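Local coordinates for microcin B17-processing protein McbC (Escherichia coli, PDB 6GRI) that oxidises the azoline rings formed in the microcin B17 precursor to thiazoles and oxazoles, as the dehydrogenase of the McbBCD synthetase, at the interface of chains A and B and the interface of chains C and B. Residues are numbered along the deposited sequence; one frame, centred on the assembly and turned at random. Chains: chain A/B, Microcin B17-processing protein McbC; chain C, Microcin B17-processing protein McbB.

Contact 1: the interface of chains A and B. Residues chain A 55-58, 82; chain B 116, 118, 125, 127, 155.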
loop_
_atom_site.group_PDB
_atom_site.type_symbol
_atom_site.label_atom_id
_atom_site.label_comp_id
_atom_site.label_asym_id
_atom_site.label_seq_id
_atom_site.Cartn_x
_atom_site.Cartn_y
_atom_site.Cartn_z
ATOM N N PHE A 55 19.425 -20.907 10.817
ATOM C CA PHE A 55 19.205 -19.440 10.867
ATOM C C PHE A 55 19.234 -18.790 12.258
ATOM O O PHE A 55 19.280 -17.563 12.380
ATOM C CB PHE A 55 17.876 -19.132 10.200
ATOM C CG PHE A 55 17.791 -19.657 8.805
ATOM C CD1 PHE A 55 18.293 -18.919 7.744
ATOM C CD2 PHE A 55 17.263 -20.913 8.552
ATOM C CE1 PHE A 55 18.230 -19.409 6.452
ATOM C CE2 PHE A 55 17.209 -21.412 7.262
ATOM C CZ PHE A 55 17.688 -20.660 6.211
ATOM N N GLU A 56 19.239 -19.619 13.296
ATOM C CA GLU A 56 19.117 -19.164 14.678
ATOM C C GLU A 56 20.461 -18.845 15.302
ATOM O O GLU A 56 21.388 -19.631 15.222
ATOM C CB GLU A 56 18.388 -20.226 15.505
ATOM C CG GLU A 56 16.954 -20.407 15.019
ATOM C CD GLU A 56 16.251 -21.637 15.543
ATOM O OE1 GLU A 56 16.875 -22.461 16.239
ATOM O OE2 GLU A 56 15.044 -21.774 15.242
ATOM N N ASN A 57 20.544 -17.670 15.912
ATOM C CA ASN A 57 21.715 -17.224 16.671
ATOM C C ASN A 57 22.997 -17.192 15.852
ATOM O O ASN A 57 23.992 -17.831 16.193
ATOM C CB ASN A 57 21.878 -18.046 17.959
ATOM C CG ASN A 57 20.899 -17.634 19.023
ATOM O OD1 ASN A 57 20.951 -16.502 19.518
ATOM N ND2 ASN A 57 19.991 -18.537 19.376
ATOM N N LYS A 58 22.944 -16.405 14.785
ATOM C CA LYS A 58 24.033 -16.262 13.844
ATOM C C LYS A 58 24.344 -14.803 13.609
ATOM O O LYS A 58 23.552 -13.931 13.939
ATOM C CB LYS A 58 23.639 -16.870 12.509
ATOM C CG LYS A 58 23.087 -18.276 12.587
ATOM C CD LYS A 58 24.117 -19.265 13.089
ATOM C CE LYS A 58 23.656 -20.671 12.782
ATOM N NZ LYS A 58 24.529 -21.690 13.414
ATOM N N ARG A 82 21.734 -12.545 30.501
ATOM C CA ARG A 82 20.270 -12.493 30.554
ATOM C C ARG A 82 19.800 -13.925 30.702
ATOM O O ARG A 82 20.308 -14.811 30.007
ATOM C CB ARG A 82 19.714 -11.885 29.262
ATOM C CG ARG A 82 18.192 -11.812 29.154
ATOM C CD ARG A 82 17.765 -11.146 27.854
ATOM N NE ARG A 82 18.263 -11.873 26.684
ATOM C CZ ARG A 82 17.649 -12.890 26.068
ATOM N NH1 ARG A 82 16.461 -13.347 26.472
ATOM N NH2 ARG A 82 18.236 -13.462 25.018
ATOM N N VAL B 116 26.125 -17.994 22.723
ATOM C CA VAL B 116 25.343 -17.328 21.668
ATOM C C VAL B 116 24.173 -16.501 22.194
ATOM O O VAL B 116 23.689 -15.628 21.481
ATOM C CB VAL B 116 24.821 -18.311 20.606
ATOM C CG1 VAL B 116 25.995 -18.930 19.854
ATOM C CG2 VAL B 116 23.923 -19.384 21.224
ATOM N N ARG B 118 22.407 -13.594 23.496
ATOM C CA ARG B 118 22.725 -12.162 23.616
ATOM C C ARG B 118 21.896 -11.584 24.777
ATOM O O ARG B 118 20.969 -12.249 25.248
ATOM C CB ARG B 118 22.444 -11.418 22.308
ATOM C CG ARG B 118 22.774 -12.210 21.064
ATOM C CD ARG B 118 22.748 -11.368 19.806
ATOM N NE ARG B 118 22.716 -12.225 18.625
ATOM C CZ ARG B 118 22.794 -11.787 17.369
ATOM N NH1 ARG B 118 22.903 -10.488 17.102
ATOM N NH2 ARG B 118 22.744 -12.662 16.370
ATOM N N ALA B 125 14.796 -16.190 17.476
ATOM C CA ALA B 125 16.242 -16.068 17.598
ATOM C C ALA B 125 16.917 -15.711 16.258
ATOM O O ALA B 125 18.020 -16.178 15.961
ATOM C CB ALA B 125 16.820 -17.343 18.198
ATOM N N TYR B 127 17.511 -12.389 15.033
ATOM C CA TYR B 127 18.411 -11.244 15.142
ATOM C C TYR B 127 18.649 -10.548 13.789
ATOM O O TYR B 127 19.763 -10.557 13.271
ATOM C CB TYR B 127 19.722 -11.682 15.815
ATOM C CG TYR B 127 19.485 -12.087 17.248
ATOM C CD1 TYR B 127 19.416 -11.126 18.242
ATOM C CD2 TYR B 127 19.273 -13.416 17.605
ATOM C CE1 TYR B 127 19.165 -11.463 19.554
ATOM C CE2 TYR B 127 19.015 -13.767 18.923
ATOM C CZ TYR B 127 18.960 -12.775 19.896
ATOM O OH TYR B 127 18.709 -13.056 21.229
ATOM N N LEU B 155 28.292 -11.934 18.478
ATOM C CA LEU B 155 28.704 -13.247 18.967
ATOM C C LEU B 155 30.219 -13.373 18.935
ATOM O O LEU B 155 30.843 -13.682 19.949
ATOM C CB LEU B 155 28.065 -14.357 18.141
ATOM C CG LEU B 155 26.559 -14.262 17.967
ATOM C CD1 LEU B 155 26.070 -15.495 17.234
ATOM C CD2 LEU B 155 25.839 -14.109 19.300
#
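A:Asn57 packs against B:Ala125, B:Val116 and B:Tyr127 at the McbC–McbC dimer interface. Its backbone N donates to B:Ala125 O at 2.9 Å, nearly along the C=O axis, and this ties the backbone of the loop to chain B. Both residues have left-handed backbone conformations, which asparagine adopts more readily than most residues do. With CG anti to the carbonyl carbon (chi1 -76°), the A:Asn57 side chain crosses B:Val116 at about a right angle, CB resting 4.0 Å from B:Val116 CB. Its amide then divides its two ends: ND2 faces the methyl of B:Ala125, a side chain small enough for the amide to come close, while OD1 lies 3.4 Å from B:Tyr127 CE2, the amide inclined 40° to the ring. B:Arg118 covers one face of this ring, its NE 3.4 Å above the plane and over the centre. The extended chain carries B:Arg118 NH2 close to A:Lys58 O, yet its N-H points away and makes no hydrogen bond there. B:Leu155 adds a methyl, CD1, against the A:Asn57 carbonyl. Some way off, a second carbonyl of chain B, B:Arg118 O, again accepts from chain A. A:Arg82, bent at chi3 (60°), turns the side of its guanidinium to this carbonyl and grips one oxygen twice: NE stands 3.1 Å and NH2 3.0 Å from B:Arg118 O, which lies close to the guanidinium plane.

Contact 2: the interface of chains A and B. Residues chain A 5, 151, 153, 160-161; chain B 61-64.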
loop_
_atom_site.group_PDB
_atom_site.type_symbol
_atom_site.label_atom_id
_atom_site.label_comp_id
_atom_site.label_asym_id
_atom_site.label_seq_id
_atom_site.Cartn_x
_atom_site.Cartn_y
_atom_site.Cartn_z
ATOM N N GLU A 5 -2.735 14.482 32.382
ATOM C CA GLU A 5 -3.644 13.912 31.390
ATOM C C GLU A 5 -3.518 14.634 30.056
ATOM O O GLU A 5 -3.337 15.845 30.009
ATOM C CB GLU A 5 -5.102 13.951 31.886
ATOM C CG GLU A 5 -6.147 13.513 30.856
ATOM C CD GLU A 5 -7.510 13.156 31.449
ATOM O OE1 GLU A 5 -7.756 13.433 32.644
ATOM O OE2 GLU A 5 -8.347 12.591 30.701
ATOM N N HIS A 151 -4.703 -0.733 33.157
ATOM C CA HIS A 151 -3.862 0.133 32.343
ATOM C C HIS A 151 -2.912 0.864 33.279
ATOM O O HIS A 151 -3.364 1.472 34.236
ATOM C CB HIS A 151 -4.726 1.144 31.600
ATOM C CG HIS A 151 -3.938 2.196 30.892
ATOM N ND1 HIS A 151 -3.967 3.519 31.268
ATOM C CD2 HIS A 151 -3.082 2.117 29.845
ATOM C CE1 HIS A 151 -3.170 4.213 30.472
ATOM N NE2 HIS A 151 -2.625 3.388 29.597
ATOM N N LEU A 153 -0.316 3.782 34.378
ATOM C CA LEU A 153 -0.098 5.200 34.169
ATOM C C LEU A 153 1.321 5.496 34.666
ATOM O O LEU A 153 1.524 5.673 35.872
ATOM C CB LEU A 153 -1.122 6.001 34.982
ATOM C CG LEU A 153 -2.603 5.797 34.663
ATOM C CD1 LEU A 153 -3.466 6.307 35.806
ATOM C CD2 LEU A 153 -2.979 6.478 33.358
ATOM N N GLU A 160 -5.245 1.600 36.464
ATOM C CA GLU A 160 -6.555 2.081 36.076
ATOM C C GLU A 160 -7.325 0.850 35.595
ATOM O O GLU A 160 -6.869 0.189 34.677
ATOM C CB GLU A 160 -6.358 3.092 34.960
ATOM C CG GLU A 160 -7.597 3.814 34.478
ATOM C CD GLU A 160 -7.277 4.872 33.428
ATOM O OE1 GLU A 160 -6.157 4.871 32.868
ATOM O OE2 GLU A 160 -8.152 5.713 33.149
ATOM N N PRO A 161 -8.451 0.500 36.244
ATOM C CA PRO A 161 -9.214 -0.687 35.839
ATOM C C PRO A 161 -9.721 -0.614 34.405
ATOM O O PRO A 161 -10.200 0.449 33.966
ATOM C CB PRO A 161 -10.407 -0.669 36.794
ATOM C CG PRO A 161 -9.882 0.011 37.995
ATOM C CD PRO A 161 -9.039 1.115 37.446
ATOM N N LEU B 61 -5.529 8.447 29.270
ATOM C CA LEU B 61 -6.308 7.556 30.133
ATOM C C LEU B 61 -7.240 6.661 29.330
ATOM O O LEU B 61 -7.687 7.023 28.241
ATOM C CB LEU B 61 -7.123 8.355 31.136
ATOM C CG LEU B 61 -6.415 9.517 31.823
ATOM C CD1 LEU B 61 -7.362 10.128 32.836
ATOM C CD2 LEU B 61 -5.123 9.068 32.482
ATOM N N PHE B 62 -7.497 5.480 29.883
ATOM C CA PHE B 62 -8.550 4.585 29.417
ATOM C C PHE B 62 -9.929 5.066 29.884
ATOM O O PHE B 62 -10.950 4.679 29.317
ATOM C CB PHE B 62 -8.281 3.165 29.929
ATOM C CG PHE B 62 -9.254 2.143 29.424
ATOM C CD1 PHE B 62 -9.074 1.557 28.187
ATOM C CD2 PHE B 62 -10.361 1.775 30.189
ATOM C CE1 PHE B 62 -9.974 0.620 27.709
ATOM C CE2 PHE B 62 -11.266 0.843 29.717
ATOM C CZ PHE B 62 -11.070 0.261 28.474
ATOM N N ARG B 63 -9.953 5.889 30.932
ATOM C CA ARG B 63 -11.176 6.517 31.446
ATOM C C ARG B 63 -10.961 8.038 31.500
ATOM O O ARG B 63 -10.809 8.600 32.590
ATOM C CB ARG B 63 -11.490 5.969 32.842
ATOM C CG ARG B 63 -11.876 4.499 32.859
ATOM C CD ARG B 63 -13.385 4.284 32.963
ATOM N NE ARG B 63 -13.835 3.036 32.336
ATOM C CZ ARG B 63 -13.528 1.798 32.745
ATOM N NH1 ARG B 63 -12.737 1.578 33.799
ATOM N NH2 ARG B 63 -14.011 0.749 32.078
ATOM N N PRO B 64 -10.904 8.705 30.320
ATOM C CA PRO B 64 -10.673 10.154 30.303
ATOM C C PRO B 64 -11.747 10.938 31.057
ATOM O O PRO B 64 -12.946 10.783 30.773
ATOM C CB PRO B 64 -10.680 10.518 28.805
ATOM C CG PRO B 64 -11.059 9.282 28.062
ATOM C CD PRO B 64 -10.799 8.123 28.969
#
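A:Glu160 and the backbone turn of B:Leu61, B:Phe62 and B:Arg63 form the tight part of this McbC–McbC contact. The glutamate projects from strand 158-163, its CG anti to the backbone N (chi1 -175°) and the chain extended, which delivers the carboxylate to successive amides of the partner loop. B:Arg63 N donates to OE2 of A:Glu160 at 2.9 Å, approaching from above the carboxylate plane, and B:Phe62 N makes a weaker bond to OE1. A:His151, on strand 149-153, sets the carboxylate from behind: its ND1 lies 3.0 Å from A:Glu160 OE1, meeting that oxygen nearly in line with the C-O bond. A glutamate suits the place because its two oxygens can serve the partner and the histidine together. Beside it B:Leu61 spreads its branched end across two neighbours. CD2 meets CD2 of A:Leu153 at 3.5 Å, the two leucines crossing at about a right angle, while CD1 turns the other way to the flat carboxylate group of A:Glu5. That flank is less specific: the A:Glu5 carboxylate meets carbon, CD1 of B:Leu61 and CA of B:Pro64. The opposite flank also lacks a well-formed bond among the residues described. The bent chain of B:Arg63 turns one face of its guanidinium to the edge of the B:Phe62 ring, near CE2. Its NH1 reaches 2.8 Å from A:Pro161 O, but the N-H points aside.

Contact 3: the interface of chains C and B. Residues chain C 92-95; chain B 35, 37-38, 172.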
loop_
_atom_site.group_PDB
_atom_site.type_symbol
_atom_site.label_atom_id
_atom_site.label_comp_id
_atom_site.label_asym_id
_atom_site.label_seq_id
_atom_site.Cartn_x
_atom_site.Cartn_y
_atom_site.Cartn_z
ATOM N N SER C 92 22.563 28.525 2.060
ATOM C CA SER C 92 22.944 28.223 0.674
ATOM C C SER C 92 22.392 26.855 0.253
ATOM O O SER C 92 22.390 25.923 1.055
ATOM C CB SER C 92 24.466 28.243 0.506
ATOM N N PRO C 93 21.923 26.727 -1.003
ATOM C CA PRO C 93 21.275 25.479 -1.410
ATOM C C PRO C 93 22.270 24.359 -1.769
ATOM O O PRO C 93 23.476 24.590 -1.891
ATOM C CB PRO C 93 20.470 25.903 -2.644
ATOM C CG PRO C 93 21.277 27.010 -3.249
ATOM C CD PRO C 93 22.136 27.617 -2.162
ATOM N N LEU C 94 21.741 23.156 -1.936
ATOM C CA LEU C 94 22.543 22.001 -2.316
ATOM C C LEU C 94 22.957 22.078 -3.789
ATOM O O LEU C 94 23.964 21.471 -4.177
ATOM C CB LEU C 94 21.771 20.703 -2.058
ATOM C CG LEU C 94 22.587 19.415 -2.010
ATOM C CD1 LEU C 94 23.620 19.441 -0.896
ATOM C CD2 LEU C 94 21.649 18.235 -1.833
ATOM N N TRP C 95 22.187 22.811 -4.601
ATOM C CA TRP C 95 22.487 22.951 -6.017
ATOM C C TRP C 95 22.593 24.422 -6.424
ATOM O O TRP C 95 21.599 25.150 -6.454
ATOM C CB TRP C 95 21.444 22.209 -6.844
ATOM C CG TRP C 95 21.266 20.791 -6.387
ATOM C CD1 TRP C 95 22.201 19.801 -6.406
ATOM C CD2 TRP C 95 20.087 20.220 -5.813
ATOM N NE1 TRP C 95 21.672 18.641 -5.892
ATOM C CE2 TRP C 95 20.375 18.871 -5.523
ATOM C CE3 TRP C 95 18.812 20.715 -5.527
ATOM C CZ2 TRP C 95 19.437 18.013 -4.954
ATOM C CZ3 TRP C 95 17.870 19.860 -4.964
ATOM C CH2 TRP C 95 18.189 18.525 -4.679
ATOM N N LEU B 35 18.516 17.757 5.490
ATOM C CA LEU B 35 19.840 18.385 5.332
ATOM C C LEU B 35 19.802 19.870 5.671
ATOM O O LEU B 35 18.766 20.512 5.505
ATOM C CB LEU B 35 20.333 18.262 3.889
ATOM C CG LEU B 35 20.462 16.868 3.267
ATOM C CD1 LEU B 35 20.706 16.982 1.763
ATOM C CD2 LEU B 35 21.569 16.064 3.945
ATOM N N GLU B 37 20.828 22.359 3.937
ATOM C CA GLU B 37 20.449 23.136 2.753
ATOM C C GLU B 37 18.938 23.078 2.482
ATOM O O GLU B 37 18.439 23.829 1.649
ATOM C CB GLU B 37 21.223 22.657 1.517
ATOM C CG GLU B 37 22.734 22.852 1.602
ATOM C CD GLU B 37 23.480 21.753 2.351
ATOM O OE1 GLU B 37 22.844 20.807 2.854
ATOM O OE2 GLU B 37 24.722 21.826 2.456
ATOM N N PHE B 38 18.221 22.179 3.156
ATOM C CA PHE B 38 16.765 22.113 3.067
ATOM C C PHE B 38 16.030 22.645 4.313
ATOM O O PHE B 38 14.803 22.615 4.351
ATOM C CB PHE B 38 16.323 20.667 2.800
ATOM C CG PHE B 38 16.963 20.026 1.590
ATOM C CD1 PHE B 38 17.297 20.761 0.457
ATOM C CD2 PHE B 38 17.182 18.652 1.571
ATOM C CE1 PHE B 38 17.865 20.139 -0.647
ATOM C CE2 PHE B 38 17.749 18.031 0.469
ATOM C CZ PHE B 38 18.095 18.774 -0.640
ATOM N N ARG B 172 28.149 14.582 8.878
ATOM C CA ARG B 172 27.194 15.341 8.083
ATOM C C ARG B 172 25.944 14.508 7.834
ATOM O O ARG B 172 24.840 14.969 8.097
ATOM C CB ARG B 172 27.800 15.787 6.755
ATOM C CG ARG B 172 26.889 16.699 5.949
ATOM C CD ARG B 172 27.509 17.088 4.626
ATOM N NE ARG B 172 26.502 17.374 3.602
ATOM C CZ ARG B 172 25.843 18.524 3.453
ATOM N NH1 ARG B 172 26.040 19.554 4.274
ATOM N NH2 ARG B 172 24.962 18.636 2.463
#
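The 3-10 helix 36-41 of McbC, a nitroreductase-family protein, receives a loop of McbB, residues C:Ser92 to C:Trp95, with C:Leu94 as the inserted side chain. Its CG lies anti to the backbone N (chi1 -163°), which points the isobutyl group towards B:Leu35, B:Glu37 and B:Phe38. The two methyls then part: CD2 packs 3.8 Å from B:Phe38 CZ and 3.9 Å from B:Leu35 CD1, while CD1 turns towards the B:Glu37 carboxylate, 4.0 Å from its CD, and the B:Arg172 guanidinium. A leucine fits because each branch can meet a different neighbour, one apolar and one charged. B:Glu37 also lays its aliphatic stem alongside the McbB backbone, CB 3.5 Å from C:Leu94 N. A bend at chi2 (83°) then folds the carboxylate round to B:Arg172, reaching in from helix 167-175. These two form a salt bridge within McbC, the arginine end-on: NH2 stands 3.1 Å from OE1 of B:Glu37, and OE2 receives NH1 at 3.2 Å on its syn lone pair. The pairing fixes the rotation of the acid and would offset its charge beside the leucine methyl. C:Pro93 stiffens the McbB loop just before the leucine. C:Trp95 covers the other side, its indole face under C:Leu94 CB and its edge atom CH2 4.0 Å from B:Phe38 CZ.

Contact 4: the interface of chains A and B. Residues chain A 76-79; chain B 105-106, 109, 111.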
loop_
_atom_site.group_PDB
_atom_site.type_symbol
_atom_site.label_atom_id
_atom_site.label_comp_id
_atom_site.label_asym_id
_atom_site.label_seq_id
_atom_site.Cartn_x
_atom_site.Cartn_y
_atom_site.Cartn_z
ATOM N N HIS A 76 36.070 -6.806 29.306
ATOM C CA HIS A 76 35.321 -5.543 29.439
ATOM C C HIS A 76 33.857 -5.726 29.899
ATOM O O HIS A 76 33.189 -4.740 30.238
ATOM C CB HIS A 76 35.309 -4.775 28.109
ATOM C CG HIS A 76 36.654 -4.315 27.656
ATOM N ND1 HIS A 76 37.399 -5.002 26.723
ATOM C CD2 HIS A 76 37.388 -3.228 27.996
ATOM C CE1 HIS A 76 38.539 -4.365 26.516
ATOM N NE2 HIS A 76 38.556 -3.284 27.276
ATOM N N ASN A 77 33.351 -6.963 29.874
ATOM C CA ASN A 77 31.963 -7.242 30.238
ATOM C C ASN A 77 31.818 -7.288 31.755
ATOM O O ASN A 77 32.541 -8.027 32.422
ATOM C CB ASN A 77 31.497 -8.569 29.623
ATOM C CG ASN A 77 29.989 -8.650 29.485
ATOM O OD1 ASN A 77 29.262 -8.459 30.455
ATOM N ND2 ASN A 77 29.512 -8.936 28.280
ATOM N N PHE A 78 30.888 -6.495 32.286
ATOM C CA PHE A 78 30.581 -6.492 33.724
ATOM C C PHE A 78 29.135 -6.898 34.024
ATOM O O PHE A 78 28.700 -6.836 35.173
ATOM C CB PHE A 78 30.904 -5.122 34.350
ATOM C CG PHE A 78 30.316 -3.949 33.610
ATOM C CD1 PHE A 78 28.961 -3.632 33.728
ATOM C CD2 PHE A 78 31.121 -3.152 32.797
ATOM C CE1 PHE A 78 28.421 -2.555 33.044
ATOM C CE2 PHE A 78 30.586 -2.068 32.116
ATOM C CZ PHE A 78 29.233 -1.771 32.238
ATOM N N SER A 79 28.402 -7.335 33.000
ATOM C CA SER A 79 26.971 -7.621 33.126
ATOM C C SER A 79 26.755 -9.059 33.566
ATOM O O SER A 79 27.709 -9.811 33.745
ATOM C CB SER A 79 26.254 -7.378 31.788
ATOM O OG SER A 79 26.585 -6.114 31.243
ATOM N N VAL B 105 30.284 -4.502 24.087
ATOM C CA VAL B 105 30.297 -5.820 24.715
ATOM C C VAL B 105 29.110 -5.963 25.681
ATOM O O VAL B 105 28.388 -6.960 25.636
ATOM C CB VAL B 105 31.667 -6.102 25.419
ATOM C CG1 VAL B 105 31.635 -7.382 26.252
ATOM C CG2 VAL B 105 32.783 -6.198 24.386
ATOM N N ASN B 106 28.895 -4.962 26.530
ATOM C CA ASN B 106 27.840 -5.039 27.539
ATOM C C ASN B 106 26.435 -4.955 26.926
ATOM O O ASN B 106 25.574 -5.755 27.263
ATOM C CB ASN B 106 28.039 -3.976 28.627
ATOM C CG ASN B 106 29.267 -4.248 29.499
ATOM O OD1 ASN B 106 29.159 -4.831 30.586
ATOM N ND2 ASN B 106 30.441 -3.829 29.026
ATOM N N SER B 109 26.237 -8.337 23.743
ATOM C CA SER B 109 26.925 -9.636 23.820
ATOM C C SER B 109 26.853 -10.240 25.214
ATOM O O SER B 109 26.661 -9.530 26.201
ATOM C CB SER B 109 28.402 -9.480 23.420
ATOM O OG SER B 109 28.540 -8.791 22.183
ATOM N N PRO B 111 28.516 -12.095 28.568
ATOM C CA PRO B 111 29.825 -12.090 29.232
ATOM C C PRO B 111 30.705 -13.290 28.868
ATOM O O PRO B 111 31.934 -13.180 28.919
ATOM C CB PRO B 111 29.469 -12.125 30.724
ATOM C CG PRO B 111 28.076 -11.625 30.804
ATOM C CD PRO B 111 27.413 -12.090 29.548
#
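OD1 of B:Asn106 is gripped by two donors from chain A. The backbone N of A:Phe78 lies 2.9 Å from this carbonyl oxygen in a nearly straight bond (172° at H), and A:Ser79 OG, also 2.9 Å from it, comes in the carbonyl plane on a lone pair. The other end of the same amide is used too: B:Asn106 ND2 donates to A:His76 O at 3.1 Å, though it sits above the plane of that carbonyl. Asparagine suits the position because one short side chain both accepts and donates, reading backbone groups and a serine hydroxyl of the loop, and the bonds at either end hold its amide against rotation. A:Phe78 closes over it. Its CG takes the crowded position between the backbone N and the carbonyl carbon (chi1 50°), folding the ring back so that B:Asn106 OD1 lies over its centre, with ring and amide planes 32° apart. A:Asn77 shapes the loop from within: its OD1 accepts from A:Ser79 N at 2.9 Å, an Asx-type turn that presents the donors to the partner. Its flat amide also packs on chain B, CG 3.5 Å from B:Pro111 CA, while CB touches B:Val105 CG1 at 3.6 Å. In the fold, B:Val105 and B:Asn106 belong to the last part of helix 97-108, with B:Pro111 just beyond it, and the A loop follows the 3-10 helix 74-76, so a helix of one McbC subunit docks against a loop of the other.

Contacts 1, 2 and 4 all belong to the two-fold McbC dimer, so each has a twin with the chains exchanged. Contacts 1 and 4 are neighbours, their C-alpha centres about 16 Å apart, and they are joined in sequence: A:Arg82 lies shortly after A:Ser79, and B:Val116 shortly after B:Pro111. Contact 2 lies about 38 Å from contact 1, yet both draw on the stretch after 3-10 helix 50-54, once from each subunit. Contact 3, about 41 to 45 Å from the others, uses a different surface of McbC, so McbB binding and dimer pairing need not compete for the same surface.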